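Local coordinates for fibrillarin-like rRNA/tRNA 2'-O-methyltransferase (Aeropyrum pernix, PDB 4DF3), which probably transfers the methyl group of S-adenosyl-L-methionine to ribose 2'-hydroxyls of rRNA and tRNA, at sites chosen by a guide RNA, at residues 16-19 against 25-28; 180-185 against 198-203. The protein carries 2 engineered substitutions. One frame throughout, in Å; residues are numbered along the deposited sequence.

The two contacts lie in different sheets of one chain and follow each other in sequence, contact 1 closing before contact 2 opens. Contact 1 joins strands 16-21 and 26-31, a hairpin in the N-terminal antiparallel sheet. Contact 2 lays helix 195-206 on strand 176-183 of the seven-stranded mixed sheet, the Rossmann-like methyltransferase part of fibrillarin that holds S-adenosylmethionine. Their centres are about 29 Å apart and their nearest atoms about 15 Å, so neither touches the other. Both stand back from the cofactor, Ile28 by about 13 Å and Met180 by about 11 Å between side chain and ligand: contact 1 pairs strands within the N-terminal sheet, and contact 2 places a helix on the cofactor-binding sheet.

Contact 1 of 2, residues 16-19 against 25-28; sequences VYVV and SLRI
Arg27 pairs with Val19 across the hairpin, but its flat guanidinium turns back along its own strand, where CB of Ser25 lies in plane at one edge. Arg27 NH1 reaches Leu26 O at 3.1 Å from above the carbonyl plane and also donates to Ser25 OG, which is held in addition by Asp23. The Tyr17 ring, on the same face of the sheet as Val19 and Arg27, leads away from the partner strand and meets Tyr52 edge-to-face. Between the backbones, Val19 and Arg27 form an antiparallel hydrogen-bonded pair: Val19 N donates to Arg27 O at 2.9 Å (N-H...O 163°), and Arg27 N returns a bond of equal length to Val19 O. Two CA-H...O contacts accompany these bonds, Leu26 CA lying 3.2 Å from Val19 O and Ile28 CA 3.1 Å from Tyr17 O. On the other face, Val18 and Ile28 make the neighbouring non-hydrogen-bonded pair, and the apolar contacts run diagonally. A chi1 of -176° sets CG1 of Val16 opposite its backbone N, and this methyl lies 3.7 Å from Ile28 CB. Val18 CG1 likewise meets Leu26 CD2 at 3.9 Å, the two side chains crossing at a slant. The hairpin is thus joined by main-chain bonds and branched aliphatic side chains. NH1 of Arg27 is engaged by its own chain, and NE makes a long, weak ion pair with Glu54 of the next strand, so the charged end adds little to the pairing of the two strands.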
loop_
_atom_site.group_PDB
_atom_site.type_symbol
_atom_site.label_atom_id
_atom_site.label_comp_id
_atom_site.label_asym_id
_atom_site.label_seq_id
_atom_site.Cartn_x
_atom_site.Cartn_y
_atom_site.Cartn_z
ATOM N N VAL A 16 -1.164 -3.496 -12.714
ATOM C CA VAL A 16 -2.557 -3.299 -12.346
ATOM C C VAL A 16 -3.362 -3.439 -13.635
ATOM O O VAL A 16 -2.947 -2.905 -14.676
ATOM C CB VAL A 16 -2.828 -1.930 -11.680
ATOM C CG1 VAL A 16 -4.357 -1.860 -11.236
ATOM C CG2 VAL A 16 -1.841 -1.737 -10.410
ATOM N N TYR A 17 -4.523 -4.079 -13.532
ATOM C CA TYR A 17 -5.349 -4.528 -14.669
ATOM C C TYR A 17 -6.750 -4.028 -14.520
ATOM O O TYR A 17 -7.306 -4.028 -13.413
ATOM C CB TYR A 17 -5.371 -6.083 -14.738
ATOM C CG TYR A 17 -3.976 -6.638 -15.023
ATOM C CD1 TYR A 17 -3.591 -6.930 -16.358
ATOM C CD2 TYR A 17 -3.054 -6.840 -13.986
ATOM C CE1 TYR A 17 -2.312 -7.390 -16.668
ATOM C CE2 TYR A 17 -1.746 -7.321 -14.284
ATOM C CZ TYR A 17 -1.416 -7.573 -15.646
ATOM O OH TYR A 17 -0.192 -8.031 -15.955
ATOM N N VAL A 18 -7.248 -3.455 -15.601
ATOM C CA VAL A 18 -8.580 -2.942 -15.652
ATOM C C VAL A 18 -9.469 -4.087 -16.102
ATOM O O VAL A 18 -9.172 -4.796 -17.154
ATOM C CB VAL A 18 -8.693 -1.718 -16.612
ATOM C CG1 VAL A 18 -10.173 -1.371 -16.847
ATOM C CG2 VAL A 18 -7.921 -0.486 -16.002
ATOM N N VAL A 19 -10.489 -4.341 -15.291
ATOM C CA VAL A 19 -11.351 -5.525 -15.457
ATOM C C VAL A 19 -12.771 -5.014 -15.749
ATOM O O VAL A 19 -13.317 -4.256 -14.968
ATOM C CB VAL A 19 -11.335 -6.455 -14.189
ATOM C CG1 VAL A 19 -12.369 -7.629 -14.303
ATOM C CG2 VAL A 19 -9.935 -6.982 -13.907
ATOM N N SER A 25 -19.510 -2.473 -15.728
ATOM C CA SER A 25 -18.857 -1.871 -14.533
ATOM C C SER A 25 -17.373 -2.344 -14.464
ATOM O O SER A 25 -17.010 -3.411 -15.024
ATOM C CB SER A 25 -19.612 -2.148 -13.231
ATOM O OG SER A 25 -19.402 -3.448 -12.721
ATOM N N LEU A 26 -16.526 -1.522 -13.851
ATOM C CA LEU A 26 -15.123 -1.747 -13.968
ATOM C C LEU A 26 -14.518 -1.933 -12.574
ATOM O O LEU A 26 -15.038 -1.410 -11.568
ATOM C CB LEU A 26 -14.460 -0.580 -14.700
ATOM C CG LEU A 26 -14.639 -0.370 -16.224
ATOM C CD1 LEU A 26 -13.934 0.963 -16.614
ATOM C CD2 LEU A 26 -14.074 -1.506 -17.037
ATOM N N ARG A 27 -13.425 -2.713 -12.540
ATOM C CA ARG A 27 -12.666 -2.966 -11.295
ATOM C C ARG A 27 -11.191 -2.943 -11.653
ATOM O O ARG A 27 -10.845 -2.926 -12.820
ATOM C CB ARG A 27 -13.044 -4.351 -10.773
ATOM C CG ARG A 27 -14.520 -4.501 -10.473
ATOM C CD ARG A 27 -14.829 -3.721 -9.179
ATOM N NE ARG A 27 -16.103 -4.144 -8.618
ATOM C CZ ARG A 27 -17.271 -3.922 -9.216
ATOM N NH1 ARG A 27 -17.309 -3.218 -10.365
ATOM N NH2 ARG A 27 -18.388 -4.367 -8.637
ATOM N N ILE A 28 -10.313 -2.872 -10.653
ATOM C CA ILE A 28 -8.906 -3.072 -10.906
ATOM C C ILE A 28 -8.485 -4.315 -10.212
ATOM O O ILE A 28 -9.177 -4.791 -9.305
ATOM C CB ILE A 28 -8.025 -1.897 -10.460
ATOM C CG1 ILE A 28 -8.366 -1.493 -9.013
ATOM C CG2 ILE A 28 -8.204 -0.747 -11.480
ATOM C CD1 ILE A 28 -7.354 -0.429 -8.401
#

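Contact 2 of 2, residues 180-185 against 198-203; sequences MAIKAR and KREIKT
The CA-CB bond of Met180, on strand 176-183, points toward helix 195-206, and the side chain lies roughly perpendicular to that of Glu200. The Met180 chain runs extended to SD and then bends (chi3 85°), which brings its CE methyl to 4.1 Å from Glu200 OE1, a van der Waals approach. Two residues on, Ile182 supplies the tighter part of the contact: Ile182 CD1 rests 3.6 Å from Glu200 CB and 4.0 Å from Glu200 CG, as the two side chains run antiparallel alongside one another. The aliphatic stem of the glutamate therefore packs on the isoleucine, while its bend at chi2 (-66°) carries the carboxylate aside. There OE1 of the buried Glu200 accepts a hydrogen bond from the backbone N of Ala161, at the start of helix 160-171, a setting that would tend to stabilise negative charge. Ile227 of strand 224-229 also touches both Met180 and Ile182. Two helices and the central sheet meet here, in the Rossmann-like fold of class I methyltransferases with its strand order 3-2-1-4-5-7-6; helix 195-206, preceded by the short helix 186-190, lies in the connection from strand 176-183 to the edge strand 211-216.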
loop_
_atom_site.group_PDB
_atom_site.type_symbol
_atom_site.label_atom_id
_atom_site.label_comp_id
_atom_site.label_asym_id
_atom_site.label_seq_id
_atom_site.Cartn_x
_atom_site.Cartn_y
_atom_site.Cartn_z
ATOM N N MET A 180 1.846 7.613 2.599
ATOM C CA MET A 180 1.344 7.655 4.025
ATOM C C MET A 180 -0.202 7.879 4.047
ATOM O O MET A 180 -0.710 8.841 3.469
ATOM C CB MET A 180 2.049 8.718 4.908
ATOM C CG MET A 180 1.653 8.525 6.392
ATOM S SD MET A 180 2.507 9.773 7.406
ATOM C CE MET A 180 1.489 11.214 7.321
ATOM N N ALA A 181 -0.933 6.922 4.594
ATOM C CA ALA A 181 -2.360 7.135 4.869
ATOM C C ALA A 181 -2.496 8.004 6.120
ATOM O O ALA A 181 -2.027 7.642 7.204
ATOM C CB ALA A 181 -3.039 5.785 5.115
ATOM N N ILE A 182 -3.191 9.124 5.984
ATOM C CA ILE A 182 -3.367 10.087 7.059
ATOM C C ILE A 182 -4.881 10.283 7.338
ATOM O O ILE A 182 -5.672 10.352 6.383
ATOM C CB ILE A 182 -2.701 11.467 6.657
ATOM C CG1 ILE A 182 -2.739 12.439 7.842
ATOM C CG2 ILE A 182 -3.280 12.086 5.421
ATOM C CD1 ILE A 182 -1.890 13.742 7.545
ATOM N N LYS A 183 -5.247 10.398 8.624
ATOM C CA LYS A 183 -6.615 10.777 8.980
ATOM C C LYS A 183 -6.842 12.155 8.446
ATOM O O LYS A 183 -6.062 13.066 8.719
ATOM C CB LYS A 183 -6.752 10.750 10.510
ATOM C CG LYS A 183 -8.129 10.417 10.972
ATOM C CD LYS A 183 -8.309 8.878 11.016
ATOM C CE LYS A 183 -9.694 8.381 11.512
ATOM N NZ LYS A 183 -10.380 9.181 12.577
ATOM N N ALA A 184 -7.890 12.326 7.641
ATOM C CA ALA A 184 -8.164 13.563 7.007
ATOM C C ALA A 184 -9.628 13.603 6.559
ATOM O O ALA A 184 -10.204 12.586 6.153
ATOM C CB ALA A 184 -7.258 13.770 5.709
ATOM N N ARG A 185 -10.219 14.791 6.666
ATOM C CA ARG A 185 -11.573 15.023 6.122
ATOM C C ARG A 185 -11.460 15.539 4.710
ATOM O O ARG A 185 -10.423 16.039 4.315
ATOM C CB ARG A 185 -12.301 16.046 6.975
ATOM C CG ARG A 185 -12.645 15.516 8.372
ATOM C CD ARG A 185 -12.911 16.682 9.395
ATOM N NE ARG A 185 -11.794 17.644 9.423
ATOM C CZ ARG A 185 -11.796 18.795 10.096
ATOM N NH1 ARG A 185 -12.850 19.132 10.835
ATOM N NH2 ARG A 185 -10.743 19.608 10.034
ATOM N N LYS A 198 -1.955 19.755 9.026
ATOM C CA LYS A 198 -0.836 20.635 8.677
ATOM C C LYS A 198 0.520 20.275 9.329
ATOM O O LYS A 198 1.599 20.366 8.692
ATOM C CB LYS A 198 -1.188 22.094 9.038
ATOM C CG LYS A 198 -0.894 23.038 7.908
ATOM C CD LYS A 198 -1.074 24.478 8.321
ATOM C CE LYS A 198 -2.425 24.696 8.998
ATOM N NZ LYS A 198 -2.807 26.151 8.979
ATOM N N ARG A 199 0.461 19.874 10.587
ATOM C CA ARG A 199 1.635 19.553 11.366
ATOM C C ARG A 199 2.256 18.237 10.894
ATOM O O ARG A 199 3.478 18.139 10.792
ATOM C CB ARG A 199 1.245 19.488 12.829
ATOM C CG ARG A 199 2.371 19.256 13.826
ATOM C CD ARG A 199 2.341 20.330 14.927
ATOM N NE ARG A 199 1.011 20.406 15.537
ATOM C CZ ARG A 199 0.395 21.529 15.910
ATOM N NH1 ARG A 199 0.944 22.719 15.723
ATOM N NH2 ARG A 199 -0.808 21.453 16.457
ATOM N N GLU A 200 1.425 17.230 10.587
ATOM C CA GLU A 200 1.952 15.993 9.931
ATOM C C GLU A 200 2.696 16.356 8.687
ATOM O O GLU A 200 3.773 15.865 8.443
ATOM C CB GLU A 200 0.833 14.988 9.601
ATOM C CG GLU A 200 0.247 14.423 10.831
ATOM C CD GLU A 200 1.266 13.544 11.633
ATOM O OE1 GLU A 200 1.488 12.403 11.226
ATOM O OE2 GLU A 200 1.817 14.013 12.645
ATOM N N ILE A 201 2.106 17.206 7.846
ATOM C CA ILE A 201 2.768 17.491 6.560
ATOM C C ILE A 201 4.076 18.222 6.814
ATOM O O ILE A 201 5.053 18.015 6.101
ATOM C CB ILE A 201 1.862 18.361 5.640
ATOM C CG1 ILE A 201 0.515 17.663 5.380
ATOM C CG2 ILE A 201 2.617 18.853 4.338
ATOM C CD1 ILE A 201 0.550 16.576 4.323
ATOM N N LYS A 202 4.088 19.124 7.811
ATOM C CA LYS A 202 5.292 19.898 8.060
ATOM C C LYS A 202 6.408 18.976 8.578
ATOM O O LYS A 202 7.562 19.131 8.246
ATOM C CB LYS A 202 5.011 21.023 9.075
ATOM C CG LYS A 202 6.254 21.896 9.397
ATOM C CD LYS A 202 5.760 23.248 10.054
ATOM C CE LYS A 202 6.860 24.269 10.383
ATOM N NZ LYS A 202 7.884 23.726 11.302
ATOM N N THR A 203 6.017 17.999 9.380
ATOM C CA THR A 203 6.972 17.000 9.919
ATOM C C THR A 203 7.627 16.250 8.764
ATOM O O THR A 203 8.835 16.032 8.757
ATOM C CB THR A 203 6.228 16.086 10.920
ATOM O OG1 THR A 203 5.748 16.895 12.001
ATOM C CG2 THR A 203 7.121 15.004 11.495
#